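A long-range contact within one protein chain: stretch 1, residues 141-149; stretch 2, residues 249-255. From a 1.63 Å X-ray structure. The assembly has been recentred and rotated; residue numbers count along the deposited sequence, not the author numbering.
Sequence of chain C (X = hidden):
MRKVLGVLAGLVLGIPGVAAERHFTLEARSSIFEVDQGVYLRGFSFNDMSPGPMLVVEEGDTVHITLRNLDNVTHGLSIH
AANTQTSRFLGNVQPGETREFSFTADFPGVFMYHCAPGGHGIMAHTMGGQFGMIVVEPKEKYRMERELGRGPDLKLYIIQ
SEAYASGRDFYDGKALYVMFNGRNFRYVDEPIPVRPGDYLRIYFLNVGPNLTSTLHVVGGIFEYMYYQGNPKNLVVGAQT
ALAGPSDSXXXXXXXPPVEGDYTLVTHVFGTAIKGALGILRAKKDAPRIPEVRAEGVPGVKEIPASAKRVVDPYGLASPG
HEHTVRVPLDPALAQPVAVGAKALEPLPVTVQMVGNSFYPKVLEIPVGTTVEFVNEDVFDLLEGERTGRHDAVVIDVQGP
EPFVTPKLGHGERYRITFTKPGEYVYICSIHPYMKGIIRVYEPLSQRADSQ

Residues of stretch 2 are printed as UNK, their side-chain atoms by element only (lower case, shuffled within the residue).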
# COMPACT_ATOMS: atom_id res chain seq x y z
N LYS C 141 -26.44 -19.75 17.46
CA LYS C 141 -25.26 -19.53 18.32
C LYS C 141 -23.95 -19.94 17.62
O LYS C 141 -23.94 -20.87 16.83
CB LYS C 141 -25.44 -20.25 19.66
CG LYS C 141 -26.60 -19.67 20.45
CD LYS C 141 -26.76 -20.32 21.82
CE LYS C 141 -27.98 -19.76 22.55
NZ LYS C 141 -27.91 -18.29 22.74
N TYR C 142 -22.86 -19.20 17.88
CA TYR C 142 -21.54 -19.53 17.33
C TYR C 142 -21.07 -20.89 17.90
O TYR C 142 -21.55 -21.33 18.96
CB TYR C 142 -20.51 -18.41 17.65
CG TYR C 142 -20.80 -17.06 16.97
CD1 TYR C 142 -20.54 -16.87 15.60
CD2 TYR C 142 -21.31 -15.99 17.69
CE1 TYR C 142 -20.81 -15.64 14.99
CE2 TYR C 142 -21.59 -14.77 17.09
CZ TYR C 142 -21.33 -14.59 15.74
OH TYR C 142 -21.63 -13.36 15.17
N ARG C 143 -20.16 -21.55 17.20
CA ARG C 143 -19.81 -22.93 17.50
C ARG C 143 -19.25 -23.19 18.92
O ARG C 143 -19.67 -24.17 19.56
CB ARG C 143 -18.88 -23.47 16.42
CG ARG C 143 -18.37 -24.88 16.64
CD ARG C 143 -17.78 -25.45 15.37
NE ARG C 143 -16.81 -26.48 15.68
CZ ARG C 143 -16.06 -27.09 14.78
NH1 ARG C 143 -16.19 -26.82 13.48
NH2 ARG C 143 -15.16 -27.99 15.18
N MET C 144 -18.34 -22.34 19.41
CA MET C 144 -17.77 -22.53 20.75
C MET C 144 -18.80 -22.30 21.87
O MET C 144 -18.75 -22.95 22.91
CB MET C 144 -16.52 -21.66 21.00
CG MET C 144 -15.72 -22.05 22.26
SD MET C 144 -14.17 -21.10 22.47
CE MET C 144 -13.13 -21.91 21.24
N GLU C 145 -19.73 -21.37 21.68
CA GLU C 145 -20.85 -21.21 22.63
C GLU C 145 -21.72 -22.48 22.66
O GLU C 145 -22.04 -22.99 23.73
CB GLU C 145 -21.72 -19.99 22.32
CG GLU C 145 -22.98 -19.89 23.20
CD GLU C 145 -23.57 -18.48 23.31
OE1 GLU C 145 -23.06 -17.50 22.72
OE2 GLU C 145 -24.59 -18.35 24.03
N ARG C 146 -22.07 -22.99 21.49
CA ARG C 146 -22.88 -24.21 21.41
C ARG C 146 -22.16 -25.35 22.12
O ARG C 146 -22.73 -25.96 23.04
CB ARG C 146 -23.20 -24.58 19.95
CG ARG C 146 -24.03 -25.86 19.82
CD ARG C 146 -24.46 -26.20 18.39
NE ARG C 146 -23.34 -26.53 17.50
CZ ARG C 146 -22.82 -25.76 16.52
NH1 ARG C 146 -23.30 -24.55 16.24
NH2 ARG C 146 -21.80 -26.23 15.82
N GLU C 147 -20.91 -25.61 21.73
CA GLU C 147 -20.07 -26.68 22.32
C GLU C 147 -19.86 -26.59 23.83
O GLU C 147 -19.84 -27.62 24.49
CB GLU C 147 -18.70 -26.77 21.62
CG GLU C 147 -18.77 -27.31 20.18
CD GLU C 147 -17.45 -27.22 19.42
OE1 GLU C 147 -16.50 -26.55 19.87
OE2 GLU C 147 -17.33 -27.83 18.36
N LEU C 148 -19.67 -25.39 24.38
CA LEU C 148 -19.44 -25.25 25.82
C LEU C 148 -20.73 -25.14 26.65
O LEU C 148 -20.69 -25.28 27.88
CB LEU C 148 -18.52 -24.06 26.10
CG LEU C 148 -17.10 -24.16 25.50
CD1 LEU C 148 -16.34 -22.87 25.77
CD2 LEU C 148 -16.33 -25.35 26.07
N GLY C 149 -21.85 -24.85 25.99
CA GLY C 149 -23.13 -24.66 26.66
C GLY C 149 -23.21 -23.39 27.48
O GLY C 149 -23.98 -23.34 28.43
N UNK C 249 -14.59 -9.58 11.36
CA UNK C 249 -14.58 -10.96 11.83
C UNK C 249 -15.20 -11.06 13.22
O UNK C 249 -15.07 -10.12 14.01
c UNK C 249 -13.14 -11.50 11.93
c UNK C 249 -12.41 -12.87 9.81
c UNK C 249 -11.31 -13.55 7.68
c UNK C 249 -11.61 -10.77 9.97
c UNK C 249 -12.98 -14.15 9.93
c UNK C 249 -12.42 -11.70 10.62
c UNK C 249 -11.92 -14.79 7.79
n UNK C 249 -11.12 -11.31 8.81
c UNK C 249 -11.58 -12.59 8.68
c UNK C 249 -12.74 -15.11 8.91
N UNK C 250 -15.86 -12.19 13.52
CA UNK C 250 -16.01 -12.67 14.93
C UNK C 250 -15.03 -13.85 15.16
O UNK C 250 -14.91 -14.73 14.31
c UNK C 250 -18.35 -11.83 15.22
c UNK C 250 -17.58 -13.73 16.61
c UNK C 250 -17.46 -13.07 15.25
N UNK C 251 -14.30 -13.82 16.27
CA UNK C 251 -13.27 -14.82 16.58
C UNK C 251 -13.60 -15.42 17.98
O UNK C 251 -13.87 -14.68 18.92
c UNK C 251 -10.80 -15.04 17.16
c UNK C 251 -11.52 -13.66 15.16
c UNK C 251 -10.47 -12.55 15.17
c UNK C 251 -11.89 -14.14 16.58
N UNK C 252 -13.58 -16.75 18.08
CA UNK C 252 -13.69 -17.48 19.35
C UNK C 252 -12.35 -18.17 19.67
O UNK C 252 -11.80 -18.86 18.81
c UNK C 252 -16.19 -17.96 19.03
c UNK C 252 -14.81 -18.53 19.23
c UNK C 252 -17.27 -19.05 18.96
o UNK C 252 -17.18 -19.94 18.11
o UNK C 252 -18.20 -19.02 19.78
N UNK C 253 -11.81 -17.95 20.87
CA UNK C 253 -10.54 -18.48 21.29
C UNK C 253 -10.56 -18.65 22.81
O UNK C 253 -11.04 -17.77 23.53
c UNK C 253 -5.91 -17.73 22.34
c UNK C 253 -4.86 -17.22 23.12
c UNK C 253 -7.97 -17.84 21.33
c UNK C 253 -9.39 -17.51 20.86
c UNK C 253 -7.13 -17.03 22.16
c UNK C 253 -5.07 -16.03 23.75
c UNK C 253 -7.22 -18.94 20.99
n UNK C 253 -5.99 -18.88 21.61
c UNK C 253 -7.32 -15.83 22.85
c UNK C 253 -6.27 -15.33 23.62
N UNK C 254 -10.03 -19.77 23.30
CA UNK C 254 -9.76 -19.95 24.74
C UNK C 254 -8.35 -19.55 25.09
O UNK C 254 -7.41 -19.94 24.40
n UNK C 254 -12.87 -25.67 24.48
n UNK C 254 -11.67 -25.58 22.54
c UNK C 254 -11.51 -21.67 25.22
c UNK C 254 -11.84 -23.14 25.28
n UNK C 254 -11.53 -23.84 24.03
c UNK C 254 -12.03 -25.02 23.69
c UNK C 254 -10.02 -21.39 25.16
N UNK C 255 -8.21 -18.80 26.17
CA UNK C 255 -6.90 -18.41 26.67
C UNK C 255 -6.25 -19.74 27.16
O UNK C 255 -6.88 -20.46 27.97
c UNK C 255 -5.59 -17.00 28.30
c UNK C 255 -7.71 -16.11 27.44
c UNK C 255 -6.98 -17.39 27.83

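Position 249 carries ten side-chain atoms: one carbon, then fused five- and six-membered rings holding eight carbons and one nitrogen. That is an indole, and it is out of reach of stretch 1. The residue is Trp 249.

Position 250 has three carbons, the first carrying the other two. A beta-branched side chain of this size, with no oxygen, is valine. Pointing toward stretch 1, it lays one methyl over a face of the Tyr 142 ring: CG1 of Val 250 sits 4.1 Å from the ring centroid and 15° off the normal, a CH-pi contact. The other methyl, CG2 of Val 250, lies 3.6 Å from OH of Tyr 142.

Position 251 holds four carbons forked at the first, one arm two carbons long. It is Ile 251, out of reach of stretch 1, in keeping with the alternation of a strand.

Position 252 shows three carbons in a row, the third bearing two oxygens. The chain length makes it glutamate rather than aspartate. Its carboxylate reaches the first turn of the helix, whose free backbone amides need acceptors. Met 144 N donates to OE1 of Glu 252 at 3.0 Å and 167°, a nearly straight hydrogen bond, while Glu 145 N gives OE2 of Glu 252 a weak one at 3.4 Å. CB of Tyr 142, the N-cap residue, packs 3.2 Å from OE2 of Glu 252.

Position 253 again has one carbon followed by a fused ring pair with eight carbons and one nitrogen: Trp 253. Its CB points away, and the closest contact is through backbone, with N of Trp 253 lying 4.2 Å from CE of Met 144.

Position 254 runs three carbons, a nitrogen, then a carbon carrying two more nitrogens, a guanidinium, so Arg 254. CE of Met 144 lies 3.8 Å from NE of Arg 254, and CD2 of Leu 148 lies 3.8 Å from NH1 of Arg 254.

Position 255 has one carbon carrying two others. It is Val 255, past the end of the strand and out of reach of stretch 1.

The rule is alternation with a polar centre. Positions 250, 252 and 254 point toward stretch 1, and the axes of helix and strand run at 40° to each other, 9.3 Å apart at closest approach. Val 250 packs on the tyrosine, Glu 252 takes the amides of Met 144 and Glu 145, and Arg 254 lies against Met 144 and Leu 148. Nearest CA atoms, those of Met 144 and Glu 252, are 6.6 Å apart.

Stretch 2, residues 249-255: WVIEWRV
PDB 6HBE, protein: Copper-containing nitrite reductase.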